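Local coordinates for probable UbiX-like flavin prenyltransferase (Escherichia coli, PDB 1SBZ), which probably transfers a dimethylallyl group to reduced FMN, making the prenylated flavin cofactor used by phenolic acid decarboxylase, at residues A107-V110 against L111-R115; N133-A136 against L137-G141. All coordinates share one frame; numbering follows the deposited sequence.

Contact 1. Residues A107-V110 against L111-R115; sequences ADVV and LKEGR
The C-terminal turn of helix 102-112 closes here in a Schellman motif that leads directly into strand 116-121, and V110 and R115 meet across it. R115 N donates to V110 O at 2.9 Å as the outer bond of the motif, and G114 N donates to L111 O at 3.2 Å as the inner one. G114 supplies the positive phi (77°) that reverses the chain. The reversal also brings side chains together, with V110 CG1 lying 3.9 Å from R115 CB. Beside this turn, V109 and K112 run in the same direction, CG2 of the valine against CE of the lysine at 3.9 Å. A bend at the last torsion of K112 (chi4 79°) accompanies its salt bridge, NZ to E113 OE2 at 2.6 Å. E113 CB in turn sits over one face of the R115 guanidinium, toward its rim, and R115 NH2 is hydrogen-bonded to G74 O. K112 NZ also bonds M124 O of a second subunit, and E113 OE1 pairs with R168 of a third. Within the chain, A107 and V110 pack on M81 of strand 80-86, and V110 and L111 rest on L117 of strand 116-121, seating the helix end against the parallel sheet.

Contact 2. Residues N133-A136 against L137-G141; sequences NMLA and LSRMG
Regular i to i+4 bonding links N133-A136 to L137-G141, from L137 N to N133 O (3.3 Å), S138 N to M134 O (3.0 Å) and R139 N to L135 O (2.9 Å), before helix 128-139 ends in a Schellman motif at G141. There phi reaches 95°, and M140 N and G141 N bond back to L137 O and S138 O.

The principal side-chain meeting is between L135 and R139, which cross at a slant one turn apart. L135 holds CG anti to its backbone N (chi1 177°), directing the isobutyl group toward the C-terminal end of the helix. Its CD1 comes over the centre of the R139 guanidinium, 4.0 Å above the plane, and CD2 approaches NH1 at 3.5 Å. The arginine reaches this position with its chain extended from CG to NE, its CG passing 3.4 Å from L135 O. Nearby, CB of S138 rests 3.3 Å from M134 O.

L137 instead faces the sheet. It leans its CB and CG over N133 O and packs on L119 of strand 116-121, within the beta-alpha-beta crossover in which helix 128-139 connects that strand to strand 143-144. N133 packs on helix 88-96. A fourth subunit meets the L135 side: its L135 packs on this one, and S138 OG is hydrogen-bonded to T128 OG1 of that subunit.

The R139 guanidinium thus combines two kinds of contact, a leucine methyl over one face and, at NH2, a salt bridge to E132 of the fourth subunit. Together they probably limit its rotation. L135 and R139 both lie in this interface of the dodecamer, one by apolar packing and the other by charge.

Overall arrangement
Contact 1 comes first along the chain, at the end of helix 102-112, and contact 2 follows at the end of helix 128-139; strand 116-121 lies between them. Their centres are 14 Å apart, and they touch directly where L111 CD1 meets M140 CE at 3.9 Å. Each helix end leads into the next strand of the six-stranded parallel sheet, 116-121 after contact 1 and 143-144 after contact 2. Within the chain, the two adjacent helix ends pack on strand 116-121. Outside it, they share I129 of the second subunit, which packs on L111, L137 and M140, so both helix ends belong to one interface of the dodecamer.

Contact 1. Residues A107-V110 against L111-R115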
loop_
_atom_site.group_PDB
_atom_site.type_symbol
_atom_site.label_atom_id
_atom_site.label_comp_id
_atom_site.label_asym_id
_atom_site.label_seq_id
_atom_site.Cartn_x
_atom_site.Cartn_y
_atom_site.Cartn_z
ATOM N N ALA D 107 -26.511 -1.399 9.856
ATOM C CA ALA D 107 -25.643 -1.219 8.673
ATOM C C ALA D 107 -24.575 -2.308 8.588
ATOM O O ALA D 107 -24.337 -2.879 7.527
ATOM C CB ALA D 107 -24.987 0.166 8.678
ATOM N N ASP D 108 -23.944 -2.592 9.721
ATOM C CA ASP D 108 -22.948 -3.663 9.827
ATOM C C ASP D 108 -23.536 -5.027 9.436
ATOM O O ASP D 108 -22.909 -5.793 8.693
ATOM C CB ASP D 108 -22.380 -3.698 11.251
ATOM C CG ASP D 108 -21.041 -4.396 11.325
ATOM O OD1 ASP D 108 -20.085 -3.962 10.630
ATOM O OD2 ASP D 108 -20.853 -5.384 12.060
ATOM N N VAL D 109 -24.749 -5.299 9.920
ATOM C CA VAL D 109 -25.508 -6.513 9.593
ATOM C C VAL D 109 -25.867 -6.585 8.103
ATOM O O VAL D 109 -25.651 -7.607 7.453
ATOM C CB VAL D 109 -26.784 -6.633 10.485
ATOM C CG1 VAL D 109 -27.796 -7.614 9.902
ATOM C CG2 VAL D 109 -26.406 -7.054 11.894
ATOM N N VAL D 110 -26.412 -5.506 7.560
ATOM C CA VAL D 110 -26.661 -5.439 6.121
ATOM C C VAL D 110 -25.406 -5.846 5.315
ATOM O O VAL D 110 -25.482 -6.682 4.410
ATOM C CB VAL D 110 -27.226 -4.051 5.708
ATOM C CG1 VAL D 110 -26.978 -3.758 4.235
ATOM C CG2 VAL D 110 -28.725 -3.971 6.031
ATOM N N LEU D 111 -24.254 -5.284 5.675
ATOM C CA LEU D 111 -23.007 -5.596 4.976
ATOM C C LEU D 111 -22.566 -7.059 5.144
ATOM O O LEU D 111 -22.149 -7.692 4.173
ATOM C CB LEU D 111 -21.885 -4.619 5.366
ATOM C CG LEU D 111 -22.054 -3.153 4.913
ATOM C CD1 LEU D 111 -20.960 -2.261 5.476
ATOM C CD2 LEU D 111 -22.074 -3.025 3.404
ATOM N N LYS D 112 -22.677 -7.612 6.354
ATOM C CA LYS D 112 -22.265 -9.008 6.553
ATOM C C LYS D 112 -23.187 -9.995 5.829
ATOM O O LYS D 112 -22.753 -11.070 5.445
ATOM C CB LYS D 112 -22.122 -9.361 8.043
ATOM C CG LYS D 112 -23.417 -9.673 8.769
ATOM C CD LYS D 112 -23.143 -10.093 10.201
ATOM C CE LYS D 112 -24.441 -10.353 10.978
ATOM N NZ LYS D 112 -25.011 -11.681 10.652
ATOM N N GLU D 113 -24.447 -9.615 5.631
ATOM C CA GLU D 113 -25.415 -10.486 4.959
ATOM C C GLU D 113 -25.373 -10.352 3.443
ATOM O O GLU D 113 -26.080 -11.079 2.745
ATOM C CB GLU D 113 -26.845 -10.230 5.458
ATOM C CG GLU D 113 -27.092 -10.557 6.931
ATOM C CD GLU D 113 -26.822 -12.007 7.299
ATOM O OE1 GLU D 113 -27.067 -12.915 6.466
ATOM O OE2 GLU D 113 -26.360 -12.241 8.441
ATOM N N GLY D 114 -24.554 -9.431 2.938
ATOM C CA GLY D 114 -24.435 -9.201 1.494
ATOM C C GLY D 114 -25.592 -8.405 0.913
ATOM O O GLY D 114 -25.841 -8.462 -0.284
ATOM N N ARG D 115 -26.290 -7.650 1.758
ATOM C CA ARG D 115 -27.447 -6.870 1.325
ATOM C C ARG D 115 -27.000 -5.471 0.918
ATOM O O ARG D 115 -25.872 -5.049 1.237
ATOM C CB ARG D 115 -28.518 -6.830 2.422
ATOM C CG ARG D 115 -28.967 -8.225 2.849
ATOM C CD ARG D 115 -29.938 -8.279 4.026
ATOM N NE ARG D 115 -30.218 -9.678 4.364
ATOM C CZ ARG D 115 -30.609 -10.121 5.555
ATOM N NH1 ARG D 115 -30.787 -9.285 6.573
ATOM N NH2 ARG D 115 -30.808 -11.423 5.728
#

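Contact 2. Residues N133-A136 against L137-G141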
loop_
_atom_site.group_PDB
_atom_site.type_symbol
_atom_site.label_atom_id
_atom_site.label_comp_id
_atom_site.label_asym_id
_atom_site.label_seq_id
_atom_site.Cartn_x
_atom_site.Cartn_y
_atom_site.Cartn_z
ATOM N N ASN D 133 -13.170 7.485 4.156
ATOM C CA ASN D 133 -14.271 6.653 4.632
ATOM C C ASN D 133 -15.244 6.317 3.508
ATOM O O ASN D 133 -15.678 5.171 3.388
ATOM C CB ASN D 133 -15.004 7.320 5.804
ATOM C CG ASN D 133 -14.123 7.482 7.056
ATOM O OD1 ASN D 133 -14.415 8.308 7.931
ATOM N ND2 ASN D 133 -13.059 6.696 7.148
HETATM N N MSE D 134 -15.572 7.310 2.682
HETATM C CA MSE D 134 -16.443 7.083 1.527
HETATM C C MSE D 134 -15.853 6.083 0.535
HETATM O O MSE D 134 -16.565 5.230 0.003
HETATM C CB MSE D 134 -16.743 8.399 0.817
HETATM C CG MSE D 134 -17.714 9.259 1.598
HETATM SE SE MSE D 134 -17.908 11.060 0.872
HETATM C CE MSE D 134 -18.922 10.712 -0.585
ATOM N N LEU D 135 -14.556 6.204 0.274
ATOM C CA LEU D 135 -13.885 5.295 -0.651
ATOM C C LEU D 135 -13.837 3.856 -0.107
ATOM O O LEU D 135 -14.113 2.905 -0.827
ATOM C CB LEU D 135 -12.471 5.808 -0.994
ATOM C CG LEU D 135 -11.602 4.916 -1.898
ATOM C CD1 LEU D 135 -12.227 4.676 -3.277
ATOM C CD2 LEU D 135 -10.199 5.512 -2.048
ATOM N N ALA D 136 -13.479 3.704 1.162
ATOM C CA ALA D 136 -13.367 2.374 1.760
ATOM C C ALA D 136 -14.669 1.589 1.579
ATOM O O ALA D 136 -14.648 0.430 1.179
ATOM C CB ALA D 136 -13.010 2.491 3.232
ATOM N N LEU D 137 -15.793 2.248 1.862
ATOM C CA LEU D 137 -17.121 1.643 1.767
ATOM C C LEU D 137 -17.571 1.445 0.322
ATOM O O LEU D 137 -18.206 0.436 0.004
ATOM C CB LEU D 137 -18.141 2.472 2.553
ATOM C CG LEU D 137 -18.083 2.364 4.081
ATOM C CD1 LEU D 137 -18.979 3.417 4.719
ATOM C CD2 LEU D 137 -18.468 0.949 4.570
ATOM N N SER D 138 -17.253 2.410 -0.543
ATOM C CA SER D 138 -17.476 2.275 -1.994
ATOM C C SER D 138 -16.830 0.998 -2.545
ATOM O O SER D 138 -17.462 0.252 -3.301
ATOM C CB SER D 138 -16.925 3.503 -2.739
ATOM O OG SER D 138 -17.367 3.540 -4.086
ATOM N N ARG D 139 -15.574 0.740 -2.168
ATOM C CA ARG D 139 -14.862 -0.453 -2.659
ATOM C C ARG D 139 -15.587 -1.760 -2.283
ATOM O O ARG D 139 -15.415 -2.796 -2.941
ATOM C CB ARG D 139 -13.417 -0.484 -2.165
ATOM C CG ARG D 139 -12.518 0.608 -2.721
ATOM C CD ARG D 139 -11.023 0.345 -2.547
ATOM N NE ARG D 139 -10.247 1.074 -3.560
ATOM C CZ ARG D 139 -9.319 1.966 -3.283
ATOM N NH1 ARG D 139 -9.011 2.231 -2.018
ATOM N NH2 ARG D 139 -8.677 2.587 -4.257
HETATM N N MSE D 140 -16.407 -1.686 -1.238
HETATM C CA MSE D 140 -17.180 -2.822 -0.755
HETATM C C MSE D 140 -18.555 -2.940 -1.403
HETATM O O MSE D 140 -19.343 -3.815 -1.031
HETATM C CB MSE D 140 -17.367 -2.714 0.754
HETATM C CG MSE D 140 -16.114 -2.913 1.548
HETATM SE SE MSE D 140 -16.502 -2.663 3.430
HETATM C CE MSE D 140 -17.925 -4.029 3.694
ATOM N N GLY D 141 -18.862 -2.052 -2.339
ATOM C CA GLY D 141 -20.161 -2.075 -3.002
ATOM C C GLY D 141 -21.217 -1.160 -2.405
ATOM O O GLY D 141 -22.350 -1.140 -2.895
#